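Local coordinates for ABC transporter substrate-binding protein-branched chain amino acid transport (PDB 4GNR) that binds isoleucine and, as a branched-chain amino acid binding protein, probably delivers such substrates to an ABC transporter for uptake, at residues K145-T150 with D198-P203; D222-G227 with A245-F250. One frame throughout, in Å; residues are numbered along the deposited sequence. Where two conformers were deposited one is given.

Contact 1: residues K145-T150 with D198-P203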
loop_
_atom_site.group_PDB
_atom_site.type_symbol
_atom_site.label_atom_id
_atom_site.label_comp_id
_atom_site.label_asym_id
_atom_site.label_seq_id
_atom_site.Cartn_x
_atom_site.Cartn_y
_atom_site.Cartn_z
ATOM N N LYS A 145 21.171 -14.413 -11.505
ATOM C CA LYS A 145 20.088 -15.190 -12.125
ATOM C C LYS A 145 18.929 -15.167 -11.134
ATOM O O LYS A 145 19.134 -15.352 -9.944
ATOM C CB LYS A 145 20.486 -16.630 -12.485
ATOM C CG LYS A 145 21.594 -16.770 -13.520
ATOM C CD LYS A 145 21.927 -18.240 -13.780
ATOM C CE LYS A 145 23.056 -18.408 -14.783
ATOM N NZ LYS A 145 23.411 -19.837 -15.009
ATOM N N VAL A 146 17.717 -14.940 -11.630
ATOM C CA VAL A 146 16.514 -14.875 -10.804
ATOM C C VAL A 146 15.353 -15.566 -11.509
ATOM O O VAL A 146 15.354 -15.789 -12.720
ATOM C CB VAL A 146 16.022 -13.424 -10.524
ATOM C CG1 VAL A 146 17.093 -12.627 -9.799
ATOM C CG2 VAL A 146 15.548 -12.753 -11.807
ATOM N N VAL A 147 14.388 -15.938 -10.675
ATOM C CA VAL A 147 13.112 -16.405 -11.098
ATOM C C VAL A 147 12.137 -15.204 -10.874
ATOM O O VAL A 147 12.187 -14.551 -9.860
ATOM C CB VAL A 147 12.568 -17.590 -10.283
ATOM C CG1 VAL A 147 11.119 -17.891 -10.618
ATOM C CG2 VAL A 147 13.439 -18.823 -10.484
ATOM N N LEU A 148 11.263 -14.938 -11.837
ATOM C CA LEU A 148 10.218 -13.893 -11.761
ATOM C C LEU A 148 8.888 -14.685 -11.756
ATOM O O LEU A 148 8.637 -15.479 -12.686
ATOM C CB LEU A 148 10.317 -12.907 -12.916
ATOM C CG LEU A 148 9.330 -11.735 -12.925
ATOM C CD1 LEU A 148 9.392 -10.909 -11.622
ATOM C CD2 LEU A 148 9.581 -10.852 -14.150
ATOM N N TYR A 149 8.048 -14.453 -10.739
ATOM C CA TYR A 149 6.782 -15.226 -10.540
ATOM C C TYR A 149 5.722 -14.198 -10.206
ATOM O O TYR A 149 5.711 -13.653 -9.119
ATOM C CB TYR A 149 7.058 -16.270 -9.464
ATOM C CG TYR A 149 5.992 -17.329 -9.243
ATOM C CD1 TYR A 149 5.273 -17.862 -10.285
ATOM C CD2 TYR A 149 5.867 -17.933 -8.013
ATOM C CE1 TYR A 149 4.359 -18.924 -10.069
ATOM C CE2 TYR A 149 4.978 -18.984 -7.794
ATOM C CZ TYR A 149 4.231 -19.476 -8.823
ATOM O OH TYR A 149 3.363 -20.525 -8.627
ATOM N N THR A 150 4.802 -13.987 -11.136
ATOM C CA THR A 150 3.880 -12.861 -11.048
ATOM C C THR A 150 2.400 -13.174 -11.134
ATOM O O THR A 150 1.988 -14.107 -11.839
ATOM C CB THR A 150 4.226 -11.918 -12.297
ATOM O OG1 THR A 150 5.622 -11.609 -12.318
ATOM C CG2 THR A 150 3.434 -10.639 -12.339
ATOM N N ASP A 198 19.341 -17.287 -7.799
ATOM C CA ASP A 198 19.834 -16.615 -6.609
ATOM C C ASP A 198 18.711 -15.950 -5.812
ATOM O O ASP A 198 18.895 -15.594 -4.665
ATOM C CB ASP A 198 20.858 -15.552 -7.026
ATOM C CG ASP A 198 22.026 -16.131 -7.794
ATOM O OD1 ASP A 198 22.522 -17.202 -7.416
ATOM O OD2 ASP A 198 22.495 -15.484 -8.755
ATOM N N ALA A 199 17.558 -15.742 -6.438
ATOM C CA ALA A 199 16.408 -15.115 -5.784
ATOM C C ALA A 199 15.170 -15.341 -6.623
ATOM O O ALA A 199 15.278 -15.613 -7.834
ATOM C CB ALA A 199 16.654 -13.598 -5.590
ATOM N N ILE A 200 14.023 -15.242 -5.953
ATOM C CA ILE A 200 12.729 -15.331 -6.613
ATOM C C ILE A 200 11.997 -13.994 -6.332
ATOM O O ILE A 200 11.835 -13.632 -5.180
ATOM C CB ILE A 200 11.841 -16.475 -6.093
ATOM C CG1 ILE A 200 12.582 -17.814 -6.136
ATOM C CG2 ILE A 200 10.565 -16.537 -6.911
ATOM C CD1 ILE A 200 11.729 -18.983 -5.612
ATOM N N VAL A 201 11.639 -13.279 -7.381
ATOM C CA VAL A 201 10.913 -12.000 -7.286
ATOM C C VAL A 201 9.435 -12.323 -7.513
ATOM O O VAL A 201 9.102 -12.905 -8.541
ATOM C CB VAL A 201 11.452 -10.987 -8.307
ATOM C CG1 VAL A 201 10.611 -9.733 -8.303
ATOM C CG2 VAL A 201 12.911 -10.631 -7.989
ATOM N N VAL A 202 8.580 -11.937 -6.556
ATOM C CA VAL A 202 7.160 -12.282 -6.573
ATOM C C VAL A 202 6.253 -11.057 -6.439
ATOM O O VAL A 202 5.839 -10.689 -5.346
ATOM C CB VAL A 202 6.809 -13.304 -5.443
ATOM C CG1 VAL A 202 5.335 -13.749 -5.530
ATOM C CG2 VAL A 202 7.742 -14.535 -5.496
ATOM N N PRO A 203 5.920 -10.416 -7.570
ATOM C CA PRO A 203 4.969 -9.313 -7.555
ATOM C C PRO A 203 3.557 -9.917 -7.342
ATOM O O PRO A 203 3.080 -10.727 -8.125
ATOM C CB PRO A 203 5.125 -8.684 -8.947
ATOM C CG PRO A 203 6.439 -9.155 -9.440
ATOM C CD PRO A 203 6.546 -10.561 -8.895
#
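Two parallel strands of the second lobe's central sheet, 145-150 and 198-203, pair with Val147 beside Ile200 and Leu148 beside Val201 in this periplasmic-binding-protein fold. Val147 sits astride the pairing: its N donates to Ala199 O at 3.0 Å, and its O takes Val201 N at 2.8 Å. Tyr149 N then reaches Val201 O, almost straight in line with the carbonyl (C=O...N angle 172°). At the N-terminal end Asp198 extends the pairing: its backbone N binds Lys145 O, while its side-chain OD2 accepts Lys145 N at 3.2 Å from above the carboxylate plane and also the amide of Lys144, so that one carboxylate oxygen is held by two consecutive backbone N-H groups.

On one face Val147 and Ile200 run alongside each other, with Val147 CG1 4.0 Å from Ile200 CG2. On the other, Leu148 and Val201 cross obliquely. Leu148 CG is anti to the backbone N (chi1 -177°), and CD1 touches Val201 CG1 at 3.7 Å and then the Pro203 ring. Pro203, which has no N-H to continue the pairing, brings CD to 3.2 Å from Tyr149 O.

Strand 171-178 hydrogen-bonds to Val146, Leu148 and Thr150. Helix 155-167 covers the face bearing Val146 and Leu148, whereas helix 186-193 packs on Val147 and Tyr149, whose ring meets Phe178 edge-to-face.

Contact 2: residues D222-G227 with A245-F250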
loop_
_atom_site.group_PDB
_atom_site.type_symbol
_atom_site.label_atom_id
_atom_site.label_comp_id
_atom_site.label_asym_id
_atom_site.label_seq_id
_atom_site.Cartn_x
_atom_site.Cartn_y
_atom_site.Cartn_z
ATOM N N ASP A 222 15.198 -22.339 -0.404
ATOM C CA ASP A 222 15.648 -21.428 0.665
ATOM C C ASP A 222 16.139 -20.062 0.240
ATOM O O ASP A 222 16.329 -19.176 1.078
ATOM C CB ASP A 222 16.777 -22.116 1.447
ATOM C CG ASP A 222 16.308 -23.333 2.156
ATOM O OD1 ASP A 222 15.102 -23.373 2.464
ATOM O OD2 ASP A 222 17.138 -24.228 2.416
ATOM N N LYS A 223 16.363 -19.891 -1.050
ATOM C CA LYS A 223 16.881 -18.636 -1.588
ATOM C C LYS A 223 15.936 -17.460 -1.315
ATOM O O LYS A 223 14.737 -17.631 -1.078
ATOM C CB LYS A 223 17.149 -18.744 -3.094
ATOM C CG LYS A 223 18.408 -19.533 -3.498
ATOM C CD LYS A 223 19.732 -18.838 -3.066
ATOM C CE LYS A 223 20.967 -19.586 -3.465
ATOM N NZ LYS A 223 22.182 -18.856 -3.006
ATOM N N PRO A 224 16.488 -16.236 -1.332
ATOM C CA PRO A 224 15.657 -15.056 -1.090
ATOM C C PRO A 224 14.416 -14.975 -1.959
ATOM O O PRO A 224 14.470 -15.270 -3.153
ATOM C CB PRO A 224 16.616 -13.908 -1.430
ATOM C CG PRO A 224 17.975 -14.441 -1.036
ATOM C CD PRO A 224 17.914 -15.892 -1.487
ATOM N N ILE A 225 13.313 -14.592 -1.315
ATOM C CA ILE A 225 12.011 -14.308 -1.979
ATOM C C ILE A 225 11.819 -12.800 -1.739
ATOM O O ILE A 225 11.843 -12.357 -0.587
ATOM C CB ILE A 225 10.870 -15.170 -1.502
ATOM C CG1 ILE A 225 11.166 -16.629 -1.898
ATOM C CG2 ILE A 225 9.545 -14.694 -2.125
ATOM C CD1 ILE A 225 10.166 -17.613 -1.339
ATOM N N VAL A 226 11.637 -12.039 -2.822
ATOM C CA VAL A 226 11.584 -10.585 -2.769
ATOM C C VAL A 226 10.277 -10.074 -3.339
ATOM O O VAL A 226 9.860 -10.480 -4.429
ATOM C CB VAL A 226 12.769 -10.017 -3.588
ATOM C CG1 VAL A 226 12.858 -8.489 -3.452
ATOM C CG2 VAL A 226 14.092 -10.654 -3.170
ATOM N N GLY A 227 9.646 -9.175 -2.601
ATOM C CA GLY A 227 8.365 -8.638 -3.003
ATOM C C GLY A 227 8.281 -7.136 -2.967
ATOM O O GLY A 227 9.160 -6.420 -2.488
ATOM N N ALA A 245 8.813 -17.877 6.933
ATOM C CA ALA A 245 9.003 -16.474 6.543
ATOM C C ALA A 245 10.425 -15.986 6.885
ATOM O O ALA A 245 10.638 -15.056 7.678
ATOM C CB ALA A 245 7.917 -15.611 7.165
ATOM N N SER A 246 11.381 -16.646 6.234
ATOM C CA SER A 246 12.805 -16.350 6.387
ATOM C C SER A 246 13.409 -16.114 5.020
ATOM O O SER A 246 12.917 -16.609 4.013
ATOM C CB SER A 246 13.544 -17.439 7.153
ATOM O OG SER A 246 13.048 -17.480 8.484
ATOM N N ASN A 247 14.455 -15.313 4.998
ATOM C CA ASN A 247 15.128 -14.916 3.761
ATOM C C ASN A 247 14.091 -14.228 2.824
ATOM O O ASN A 247 14.036 -14.468 1.622
ATOM C CB ASN A 247 15.807 -16.108 3.117
ATOM C CG ASN A 247 17.162 -15.767 2.532
ATOM O OD1 ASN A 247 17.703 -14.685 2.785
ATOM N ND2 ASN A 247 17.758 -16.716 1.816
ATOM N N ILE A 248 13.275 -13.379 3.440
ATOM C CA ILE A 248 12.242 -12.593 2.763
ATOM C C ILE A 248 12.671 -11.118 2.770
ATOM O O ILE A 248 13.150 -10.608 3.780
ATOM C CB ILE A 248 10.855 -12.713 3.448
ATOM C CG1 ILE A 248 10.423 -14.162 3.660
ATOM C CG2 ILE A 248 9.797 -11.926 2.701
ATOM C CD1 ILE A 248 10.337 -15.009 2.424
ATOM N N TYR A 249 12.501 -10.459 1.634
ATOM C CA TYR A 249 12.837 -9.043 1.484
ATOM C C TYR A 249 11.673 -8.368 0.798
ATOM O O TYR A 249 11.122 -8.939 -0.141
ATOM C CB TYR A 249 14.099 -8.875 0.636
ATOM C CG TYR A 249 15.298 -9.556 1.251
ATOM C CD1 TYR A 249 15.517 -10.918 1.046
ATOM C CD2 TYR A 249 16.193 -8.856 2.040
ATOM C CE1 TYR A 249 16.579 -11.578 1.635
ATOM C CE2 TYR A 249 17.282 -9.488 2.618
ATOM C CZ TYR A 249 17.474 -10.852 2.412
ATOM O OH TYR A 249 18.551 -11.507 2.989
ATOM N N PHE A 250 11.283 -7.180 1.241
ATOM C CA PHE A 250 10.180 -6.489 0.555
ATOM C C PHE A 250 10.207 -4.987 0.809
ATOM O O PHE A 250 10.738 -4.492 1.806
ATOM C CB PHE A 250 8.789 -7.061 0.942
ATOM C CG PHE A 250 8.505 -7.045 2.423
ATOM C CD1 PHE A 250 8.860 -8.128 3.212
ATOM C CD2 PHE A 250 7.864 -5.972 3.033
ATOM C CE1 PHE A 250 8.600 -8.136 4.562
ATOM C CE2 PHE A 250 7.606 -5.978 4.390
ATOM C CZ PHE A 250 7.978 -7.062 5.155
#
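The Asn247 amide lies flank to flank with the Pro224 ring where strands 225-227 and 248-250 come together as the two parallel strands of a beta-alpha-beta unit. This amide reaches past Pro224 to the backbone of Asp222: ND2 donates to Asp222 O at 2.9 Å in a nearly straight bond (173° at the hydrogen). That acceptor lies in the amide plane, and the donor lies in the carbonyl plane. The same ND2 passes 3.4 Å from Pro224 CD, which puts the proline ring against the amide. Asn247 O in turn receives Ile225 N, so side chain and backbone of one residue both grip the approaching segment.

The Tyr249 ring leans back toward the proline. Its CG is anti to the carbonyl carbon and beside the backbone N (chi1 -60°), and CE1 comes to 3.9 Å from Pro224 CB, which approaches the ring obliquely. Val226 CG2, on the same sheet face, meets Tyr249 CB at 4.2 Å. On the opposite face Ile248 turns its CD1 inward to Ile225 CB, 4.0 Å away.

Backbone pairing carries the strands onward: Tyr249 N is bound to Ile225 O, and one step further Gly227 N lies 2.9 Å from its acceptor, Tyr249 O. Gly227 brings no side chain to its pairing with Phe250, whose CB lies 3.5 Å from Gly227 O.

Asn247 and Ile248 form a G1 beta bulge opposite Met340 of the antiparallel strand 335-341, which also packs on Phe250. Helix 206-218 lies against Ile225 and Ile248, with Arg217 touching both, while helix 126-139 packs on Val226 across the sheet.

Overall arrangement
Contacts 1 and 2 are successive parts of one mixed sheet, in which strand 199-201 lies next to strand 225-227; their centres are 10 Å apart. Two probable hydrogen bonds join them, Ile200 N to Pro224 O at 2.8 Å and Val226 N to Ile200 O at 2.9 Å, so Ile200 links the two pairings. Four parallel strands thus run in the order 145-150, 199-201, 225-227, 248-250. Their C-terminal ends lead toward the bound isoleucine, about 10 Å from the side chains of both Pro203 and Phe250. Pocket residues Tyr205, Asp229 and Gly230 follow shortly after strands 199-201 and 225-227. At the other end, a magnesium ion lies about 4 Å from the Asp198 side chain.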